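Local structure of pseudoalteromonas arctica PAMC 21717 (Pseudoalteromonas arctica, 5YL7) at residues H103-V108 against A125-V130; N184-A189 against N216-V221; E307-S312 against A332-A337. The protein hydrolyses proteins as a cold-active, calcium-binding serine protease of the subtilase family. One frame throughout, in Å; residues are numbered along the deposited sequence.

Interaction 1 of 3, residues H103-V108 against A125-V130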
loop_
_atom_site.group_PDB
_atom_site.type_symbol
_atom_site.label_atom_id
_atom_site.label_comp_id
_atom_site.label_asym_id
_atom_site.label_seq_id
_atom_site.Cartn_x
_atom_site.Cartn_y
_atom_site.Cartn_z
ATOM N N HIS A 103 6.382 -4.592 4.490
ATOM C CA HIS A 103 5.793 -3.611 5.387
ATOM C C HIS A 103 4.408 -3.227 4.928
ATOM O O HIS A 103 3.394 -3.279 5.641
ATOM C CB HIS A 103 6.759 -2.455 5.561
ATOM C CG HIS A 103 6.476 -1.540 6.698
ATOM N ND1 HIS A 103 5.485 -0.603 6.666
ATOM C CD2 HIS A 103 7.049 -1.491 7.919
ATOM C CE1 HIS A 103 5.460 -0.004 7.864
ATOM N NE2 HIS A 103 6.421 -0.507 8.625
ATOM N N VAL A 104 4.310 -2.857 3.648
ATOM C CA VAL A 104 3.021 -2.463 3.044
ATOM C C VAL A 104 2.037 -3.599 3.089
ATOM O O VAL A 104 0.861 -3.379 3.468
ATOM C CB VAL A 104 3.288 -1.972 1.579
ATOM C CG1 VAL A 104 1.996 -1.779 0.828
ATOM C CG2 VAL A 104 4.058 -0.684 1.592
ATOM N N ALA A 105 2.437 -4.799 2.704
ATOM C CA ALA A 105 1.489 -5.904 2.761
ATOM C C ALA A 105 0.950 -6.161 4.178
ATOM O O ALA A 105 -0.206 -6.555 4.311
ATOM C CB ALA A 105 2.085 -7.175 2.163
ATOM N N GLY A 106 1.838 -6.019 5.177
ATOM C CA GLY A 106 1.367 -6.181 6.550
ATOM C C GLY A 106 0.362 -5.155 7.009
ATOM O O GLY A 106 -0.561 -5.480 7.766
ATOM N N THR A 107 0.488 -3.910 6.489
ATOM C CA THR A 107 -0.533 -2.943 6.818
ATOM C C THR A 107 -1.854 -3.353 6.223
ATOM O O THR A 107 -2.919 -3.229 6.849
ATOM C CB THR A 107 -0.136 -1.501 6.340
ATOM O OG1 THR A 107 1.104 -1.185 7.010
ATOM C CG2 THR A 107 -1.182 -0.522 6.587
ATOM N N VAL A 108 -1.830 -3.871 4.996
ATOM C CA VAL A 108 -3.096 -4.326 4.391
ATOM C C VAL A 108 -3.690 -5.529 5.126
ATOM O O VAL A 108 -4.905 -5.509 5.446
ATOM C CB VAL A 108 -2.921 -4.705 2.916
ATOM C CG1 VAL A 108 -4.244 -5.254 2.348
ATOM C CG2 VAL A 108 -2.404 -3.481 2.123
ATOM N N ALA A 125 -8.825 -10.251 4.575
ATOM C CA ALA A 125 -8.565 -10.249 3.146
ATOM C C ALA A 125 -7.368 -11.109 2.882
ATOM O O ALA A 125 -6.653 -11.556 3.770
ATOM C CB ALA A 125 -8.367 -8.828 2.649
ATOM N N LYS A 126 -7.018 -11.260 1.607
ATOM C CA LYS A 126 -5.802 -11.884 1.174
ATOM C C LYS A 126 -5.041 -10.967 0.224
ATOM O O LYS A 126 -5.705 -10.146 -0.510
ATOM C CB LYS A 126 -6.056 -13.186 0.436
ATOM C CG LYS A 126 -6.763 -14.195 1.254
ATOM C CD LYS A 126 -5.879 -14.775 2.311
ATOM C CE LYS A 126 -6.321 -16.239 2.691
ATOM N NZ LYS A 126 -7.567 -16.200 3.430
ATOM N N VAL A 127 -3.725 -11.045 0.255
ATOM C CA VAL A 127 -2.852 -10.203 -0.569
ATOM C C VAL A 127 -2.229 -11.024 -1.681
ATOM O O VAL A 127 -1.651 -12.097 -1.425
ATOM C CB VAL A 127 -1.788 -9.550 0.245
ATOM C CG1 VAL A 127 -0.639 -8.943 -0.593
ATOM C CG2 VAL A 127 -2.373 -8.477 1.130
ATOM N N VAL A 128 -2.329 -10.480 -2.894
ATOM C CA VAL A 128 -1.555 -11.009 -4.053
ATOM C C VAL A 128 -0.361 -10.118 -4.197
ATOM O O VAL A 128 -0.483 -8.908 -4.511
ATOM C CB VAL A 128 -2.383 -11.021 -5.333
ATOM C CG1 VAL A 128 -1.590 -11.313 -6.564
ATOM C CG2 VAL A 128 -3.521 -11.996 -5.193
ATOM N N PRO A 129 0.837 -10.598 -3.989
ATOM C CA PRO A 129 2.025 -9.829 -4.161
ATOM C C PRO A 129 2.432 -9.742 -5.603
ATOM O O PRO A 129 2.557 -10.764 -6.263
ATOM C CB PRO A 129 3.079 -10.589 -3.350
ATOM C CG PRO A 129 2.624 -12.025 -3.455
ATOM C CD PRO A 129 1.123 -11.980 -3.515
ATOM N N VAL A 130 2.543 -8.538 -6.144
ATOM C CA VAL A 130 2.964 -8.304 -7.524
ATOM C C VAL A 130 4.228 -7.557 -7.459
ATOM O O VAL A 130 4.271 -6.368 -7.092
ATOM C CB VAL A 130 1.857 -7.605 -8.332
ATOM C CG1 VAL A 130 2.274 -7.504 -9.795
ATOM C CG2 VAL A 130 0.556 -8.336 -8.210
#
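Ala105 and Val108, which meet Val127 across the contact, belong to a helix with a doubly gripped carbonyl oxygen: His103 O takes the helical bond from Thr107 N at 3.1 Å and a second bond from Ser260 OG. This is the subtilase alpha/beta core, where helix 100-109 lies over a parallel sheet and presents Ala105 and Val108, one turn apart, to strand 126-131. The surface between them is wholly apolar and buried. Val127 does the work from the strand side, its two methyls dividing the task: CG1 goes to Ala105 and CG2 to Val108. That split follows from its first torsion, chi1 166°, which places CG1 opposite the backbone nitrogen and leaves CG2 beside it. Helix and strand come nearest at Ala105 and Val127, whose CA atoms are 7.0 Å apart; the small methyl of Ala105 makes only a light touch there, with Ala105 CB 4.3 Å from Val127 CG1. Val127 also rests on Val39 of strand 36-41, which joins the contact to the neighbouring strand of the sheet. Backbone bonds pair Thr107 with Val121 and Val108 with Ala122, and Val108 also touches Pro285 of helix 280-297. The closer of the two meetings is the oblique one between the valines, where Val108 CG1 stops 3.9 Å from Val127 CG2.

Interaction 2 of 3, residues N184-A189 against N216-V221. With CA (calcium ion), chain F.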
loop_
_atom_site.group_PDB
_atom_site.type_symbol
_atom_site.label_atom_id
_atom_site.label_comp_id
_atom_site.label_asym_id
_atom_site.label_seq_id
_atom_site.Cartn_x
_atom_site.Cartn_y
_atom_site.Cartn_z
ATOM N N ASN A 184 -3.356 3.702 -19.391
ATOM C CA ASN A 184 -4.002 2.563 -20.086
ATOM C C ASN A 184 -4.223 1.379 -19.166
ATOM O O ASN A 184 -5.258 0.721 -19.130
ATOM C CB ASN A 184 -3.193 2.127 -21.331
ATOM C CG ASN A 184 -3.278 3.049 -22.507
ATOM O OD1 ASN A 184 -4.169 3.859 -22.614
ATOM N ND2 ASN A 184 -2.298 2.922 -23.362
ATOM N N ALA A 185 -3.160 1.091 -18.391
ATOM C CA ALA A 185 -3.242 -0.029 -17.423
ATOM C C ALA A 185 -4.309 0.196 -16.334
ATOM O O ALA A 185 -5.090 -0.690 -15.995
ATOM C CB ALA A 185 -1.869 -0.286 -16.858
ATOM N N ILE A 186 -4.303 1.426 -15.769
ATOM C CA ILE A 186 -5.291 1.824 -14.813
ATOM C C ILE A 186 -6.709 1.695 -15.374
ATOM O O ILE A 186 -7.609 1.223 -14.693
ATOM C CB ILE A 186 -4.999 3.212 -14.287
ATOM C CG1 ILE A 186 -3.701 3.155 -13.462
ATOM C CG2 ILE A 186 -6.147 3.832 -13.501
ATOM C CD1 ILE A 186 -3.191 4.543 -13.133
ATOM N N ASN A 187 -6.893 2.172 -16.633
ATOM C CA ASN A 187 -8.217 2.065 -17.236
ATOM C C ASN A 187 -8.657 0.596 -17.347
ATOM O O ASN A 187 -9.807 0.335 -17.096
ATOM C CB ASN A 187 -8.194 2.731 -18.596
ATOM C CG ASN A 187 -8.018 4.240 -18.608
ATOM O OD1 ASN A 187 -8.167 4.891 -17.580
ATOM N ND2 ASN A 187 -7.690 4.785 -19.795
ATOM N N THR A 188 -7.761 -0.249 -17.736
ATOM C CA THR A 188 -8.002 -1.678 -17.803
ATOM C C THR A 188 -8.392 -2.227 -16.410
ATOM O O THR A 188 -9.418 -2.920 -16.228
ATOM C CB THR A 188 -6.833 -2.466 -18.332
ATOM O OG1 THR A 188 -6.717 -2.141 -19.746
ATOM C CG2 THR A 188 -6.945 -3.941 -18.184
ATOM N N ALA A 189 -7.588 -1.893 -15.384
ATOM C CA ALA A 189 -7.921 -2.411 -14.029
ATOM C C ALA A 189 -9.301 -1.954 -13.577
ATOM O O ALA A 189 -10.133 -2.744 -13.072
ATOM C CB ALA A 189 -6.860 -1.928 -13.053
ATOM N N ASN A 216 -5.546 9.626 -13.763
ATOM C CA ASN A 216 -6.963 9.723 -13.588
ATOM C C ASN A 216 -7.558 8.391 -13.146
ATOM O O ASN A 216 -7.051 7.330 -13.502
ATOM C CB ASN A 216 -7.697 10.268 -14.809
ATOM C CG ASN A 216 -7.263 11.659 -15.160
ATOM O OD1 ASN A 216 -7.231 12.513 -14.243
ATOM N ND2 ASN A 216 -6.835 11.916 -16.366
ATOM N N GLY A 217 -8.645 8.461 -12.396
ATOM C CA GLY A 217 -9.350 7.256 -11.933
ATOM C C GLY A 217 -8.707 6.501 -10.814
ATOM O O GLY A 217 -8.899 5.303 -10.720
ATOM N N VAL A 218 -7.968 7.212 -9.962
ATOM C CA VAL A 218 -7.263 6.594 -8.834
ATOM C C VAL A 218 -7.638 7.275 -7.582
ATOM O O VAL A 218 -8.070 8.426 -7.564
ATOM C CB VAL A 218 -5.726 6.621 -9.046
ATOM C CG1 VAL A 218 -5.325 6.003 -10.391
ATOM C CG2 VAL A 218 -5.125 7.985 -8.934
ATOM N N VAL A 219 -7.394 6.588 -6.470
ATOM C CA VAL A 219 -7.548 7.185 -5.122
ATOM C C VAL A 219 -6.133 7.572 -4.671
ATOM O O VAL A 219 -5.327 6.700 -4.310
ATOM C CB VAL A 219 -8.175 6.217 -4.130
ATOM C CG1 VAL A 219 -8.387 6.856 -2.805
ATOM C CG2 VAL A 219 -9.484 5.619 -4.687
ATOM N N ASN A 220 -5.828 8.866 -4.711
ATOM C CA ASN A 220 -4.496 9.377 -4.394
ATOM C C ASN A 220 -4.485 9.851 -2.968
ATOM O O ASN A 220 -5.391 10.600 -2.517
ATOM C CB ASN A 220 -4.108 10.524 -5.343
ATOM C CG ASN A 220 -2.634 10.795 -5.307
ATOM O OD1 ASN A 220 -1.827 9.958 -5.016
ATOM N ND2 ASN A 220 -2.265 12.057 -5.686
ATOM N N VAL A 221 -3.498 9.367 -2.216
ATOM C CA VAL A 221 -3.528 9.426 -0.732
ATOM C C VAL A 221 -2.346 10.237 -0.210
ATOM O O VAL A 221 -1.178 9.914 -0.450
ATOM C CB VAL A 221 -3.455 8.008 -0.178
ATOM C CG1 VAL A 221 -3.507 8.027 1.355
ATOM C CG2 VAL A 221 -4.593 7.158 -0.721
HETATM CA CA CA F . -9.075 10.514 -7.642
HETATM O O HOH W 1 -7.774 10.427 -9.818
HETATM O O HOH W 2 -8.841 13.333 -7.176
HETATM O O HOH W 3 -10.519 12.234 -8.435
HETATM O O HOH W 4 -7.305 12.207 -7.737
HETATM O O HOH W 5 -10.382 9.293 -9.428
#
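Val218 plays a double part: its CG1 methyl meets Ile186 of helix 180-191, while the carbonyl of the same residue binds a metal, Val218 O lying 2.3 Å from the calcium ion. Val218 N donates to water 1 at 3.2 Å, and water 1 is itself a ligand, so one residue holds the ion both directly and through solvent. On the apolar side, Val218 CG1 takes both arms of Ile186, standing 3.8 Å from Ile186 CD1 and 3.9 Å from Ile186 CG2, with the two side chains crossing at about a right angle. Ile186 can offer both arms because CG2 lies opposite its backbone nitrogen while the CG1 branch runs on extended (chi2 169°) to CD1. The CG2 methyl also makes plain van der Waals contact with the loop, Ile186 CG2 sitting 3.6 Å from Asn216 O. Next along that loop is Gly217, whose positive phi of 76° is a backbone conformation that favours glycine; Gly217 O is hydrogen-bonded to Arg190 NH1, from the same helix as Ile186. The buried pair gives way to solvent at Asn216, whose main-chain N is hydrogen-bonded to Gln183 OE1. Asp241 and Glu307 supply the carboxylates, and the result is a calcium site of a subtilase, built where the loop runs into strand 219-224 of the parallel sheet.

Interaction 3 of 3, residues E307-S312 against A332-A337. With CA (calcium ion), chain F.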
loop_
_atom_site.group_PDB
_atom_site.type_symbol
_atom_site.label_atom_id
_atom_site.label_comp_id
_atom_site.label_asym_id
_atom_site.label_seq_id
_atom_site.Cartn_x
_atom_site.Cartn_y
_atom_site.Cartn_z
ATOM N N GLU A 307 -14.270 4.717 -4.348
ATOM C CA GLU A 307 -13.624 6.026 -4.177
ATOM C C GLU A 307 -14.593 7.014 -3.515
ATOM O O GLU A 307 -14.229 7.791 -2.645
ATOM C CB GLU A 307 -13.103 6.534 -5.506
ATOM C CG GLU A 307 -12.440 7.913 -5.411
ATOM C CD GLU A 307 -11.640 8.295 -6.575
ATOM O OE1 GLU A 307 -11.650 7.634 -7.639
ATOM O OE2 GLU A 307 -10.936 9.346 -6.489
ATOM N N SER A 308 -15.832 7.043 -4.027
ATOM C CA SER A 308 -16.841 7.977 -3.465
ATOM C C SER A 308 -17.068 7.689 -2.008
ATOM O O SER A 308 -17.147 8.654 -1.196
ATOM C CB SER A 308 -18.048 7.931 -4.283
ATOM O OG SER A 308 -18.990 8.902 -3.691
ATOM N N ILE A 309 -17.220 6.481 -1.580
ATOM C CA ILE A 309 -17.431 6.160 -0.178
ATOM C C ILE A 309 -16.254 6.588 0.637
ATOM O O ILE A 309 -16.407 7.252 1.696
ATOM C CB ILE A 309 -17.741 4.629 0.012
ATOM C CG1 ILE A 309 -19.103 4.300 -0.547
ATOM C CG2 ILE A 309 -17.673 4.267 1.486
ATOM C CD1 ILE A 309 -19.341 2.817 -0.797
ATOM N N LEU A 310 -15.022 6.306 0.204
ATOM C CA LEU A 310 -13.805 6.704 0.937
ATOM C C LEU A 310 -13.798 8.205 1.103
ATOM O O LEU A 310 -13.513 8.726 2.196
ATOM C CB LEU A 310 -12.574 6.287 0.186
ATOM C CG LEU A 310 -12.248 4.779 0.250
ATOM C CD1 LEU A 310 -11.190 4.426 -0.828
ATOM C CD2 LEU A 310 -11.750 4.325 1.619
ATOM N N LYS A 311 -14.040 8.968 0.033
ATOM C CA LYS A 311 -13.949 10.433 0.033
ATOM C C LYS A 311 -15.093 11.052 0.834
ATOM O O LYS A 311 -14.892 12.084 1.475
ATOM C CB LYS A 311 -13.964 10.983 -1.361
ATOM C CG LYS A 311 -12.687 10.631 -2.158
ATOM C CD LYS A 311 -12.669 11.224 -3.590
ATOM C CE LYS A 311 -12.515 12.696 -3.498
ATOM N NZ LYS A 311 -12.087 13.235 -4.832
ATOM N N SER A 312 -16.267 10.447 0.780
ATOM C CA SER A 312 -17.454 11.108 1.355
ATOM C C SER A 312 -17.590 10.883 2.825
ATOM O O SER A 312 -18.434 11.530 3.450
ATOM C CB SER A 312 -18.711 10.653 0.621
ATOM O OG SER A 312 -18.696 10.822 -0.779
ATOM N N ALA A 332 -14.655 3.189 10.132
ATOM C CA ALA A 332 -16.033 2.883 10.648
ATOM C C ALA A 332 -17.112 3.528 9.841
ATOM O O ALA A 332 -18.114 2.888 9.436
ATOM C CB ALA A 332 -16.147 3.253 12.091
ATOM N N ALA A 333 -16.891 4.830 9.501
ATOM C CA ALA A 333 -17.878 5.535 8.708
ATOM C C ALA A 333 -18.001 5.016 7.292
ATOM O O ALA A 333 -19.054 4.955 6.693
ATOM C CB ALA A 333 -17.601 7.034 8.721
ATOM N N ALA A 334 -16.851 4.635 6.680
ATOM C CA ALA A 334 -16.846 4.061 5.393
ATOM C C ALA A 334 -17.614 2.725 5.327
ATOM O O ALA A 334 -18.366 2.520 4.416
ATOM C CB ALA A 334 -15.373 3.875 4.895
ATOM N N VAL A 335 -17.339 1.860 6.328
ATOM C CA VAL A 335 -18.085 0.579 6.350
ATOM C C VAL A 335 -19.569 0.820 6.559
ATOM O O VAL A 335 -20.360 0.153 5.872
ATOM C CB VAL A 335 -17.441 -0.311 7.379
ATOM C CG1 VAL A 335 -18.335 -1.470 7.818
ATOM C CG2 VAL A 335 -16.061 -0.778 6.956
ATOM N N ALA A 336 -19.926 1.763 7.413
ATOM C CA ALA A 336 -21.337 2.102 7.577
ATOM C C ALA A 336 -21.961 2.546 6.295
ATOM O O ALA A 336 -23.102 2.160 5.919
ATOM C CB ALA A 336 -21.502 3.171 8.632
ATOM N N ALA A 337 -21.266 3.367 5.521
ATOM C CA ALA A 337 -21.765 3.837 4.256
ATOM C C ALA A 337 -21.843 2.802 3.192
ATOM O O ALA A 337 -22.661 2.928 2.254
ATOM C CB ALA A 337 -20.902 5.048 3.756
HETATM CA CA CA F . -9.075 10.514 -7.642
HETATM O O HOH W 5 -10.382 9.293 -9.428
HETATM O O HOH W 2 -8.841 13.333 -7.176
HETATM O O HOH W 3 -10.519 12.234 -8.435
HETATM O O HOH W 4 -7.305 12.207 -7.737
HETATM O O HOH W 1 -7.774 10.427 -9.818
#
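One methyl carries the tight part of this helix pair: Ile309 CG2 presses against the turn of helix 331-338 formed by Ala334 and Ala337. It lies 3.5 Å from Ala334 O, 4.1 Å from Ala334 CB and 4.0 Å from Ala337 CB. A chi1 of -70° puts CG1 of Ile309 beside the backbone N and leaves CG2 anti to it, toward the alanines. Their small side chains let the backbones close in, and Ile309 CA comes within 6.0 Å of Ala334 CA. Ile309 also touches Ile294 of helix 280-297. Toward Ala337 the same contact runs out to the surface: Ala334 is buried, yet Ala337 is open to solvent, as is Ser312 at the end of helix 303-312. There Ser312 OG folds back onto Ser308 O at 2.7 Å, 35° out of the carbonyl plane, while Ser312 N reaches the same oxygen from the opposite face, so two bonds grip it. Away from the alanines, Glu307 OE2 binds calcium at 2.5 Å, and Glu307 OE1 accepts from water 5, another ligand of the ion. Near the C-terminal end of the modelled chain, then, helix 303-312 packs on the alanines of helix 331-338 on one side and gives Glu307 to a subtilase calcium site on another.

Interactions 2 and 3 meet at one calcium ion. Their centres are about 19 Å apart, yet Val218 O and Glu307 OE2, both ligands, come within 3.2 Å of each other, and Val219 CG2 packs on Glu307 CG at 3.8 Å. The ion thus joins the residue leading into strand 219-224 to helix 303-312. Interaction 1 stands apart from this site, its centre about 19 Å from that of interaction 2 and about 21 Å from that of interaction 3, but it shares the parallel sheet with interaction 2. Ala105 of interaction 1 lies near, without touching, the probable catalytic residues: helix 100-109 begins at His100, which with Asp41 and Ser281 has the geometry of a subtilase triad.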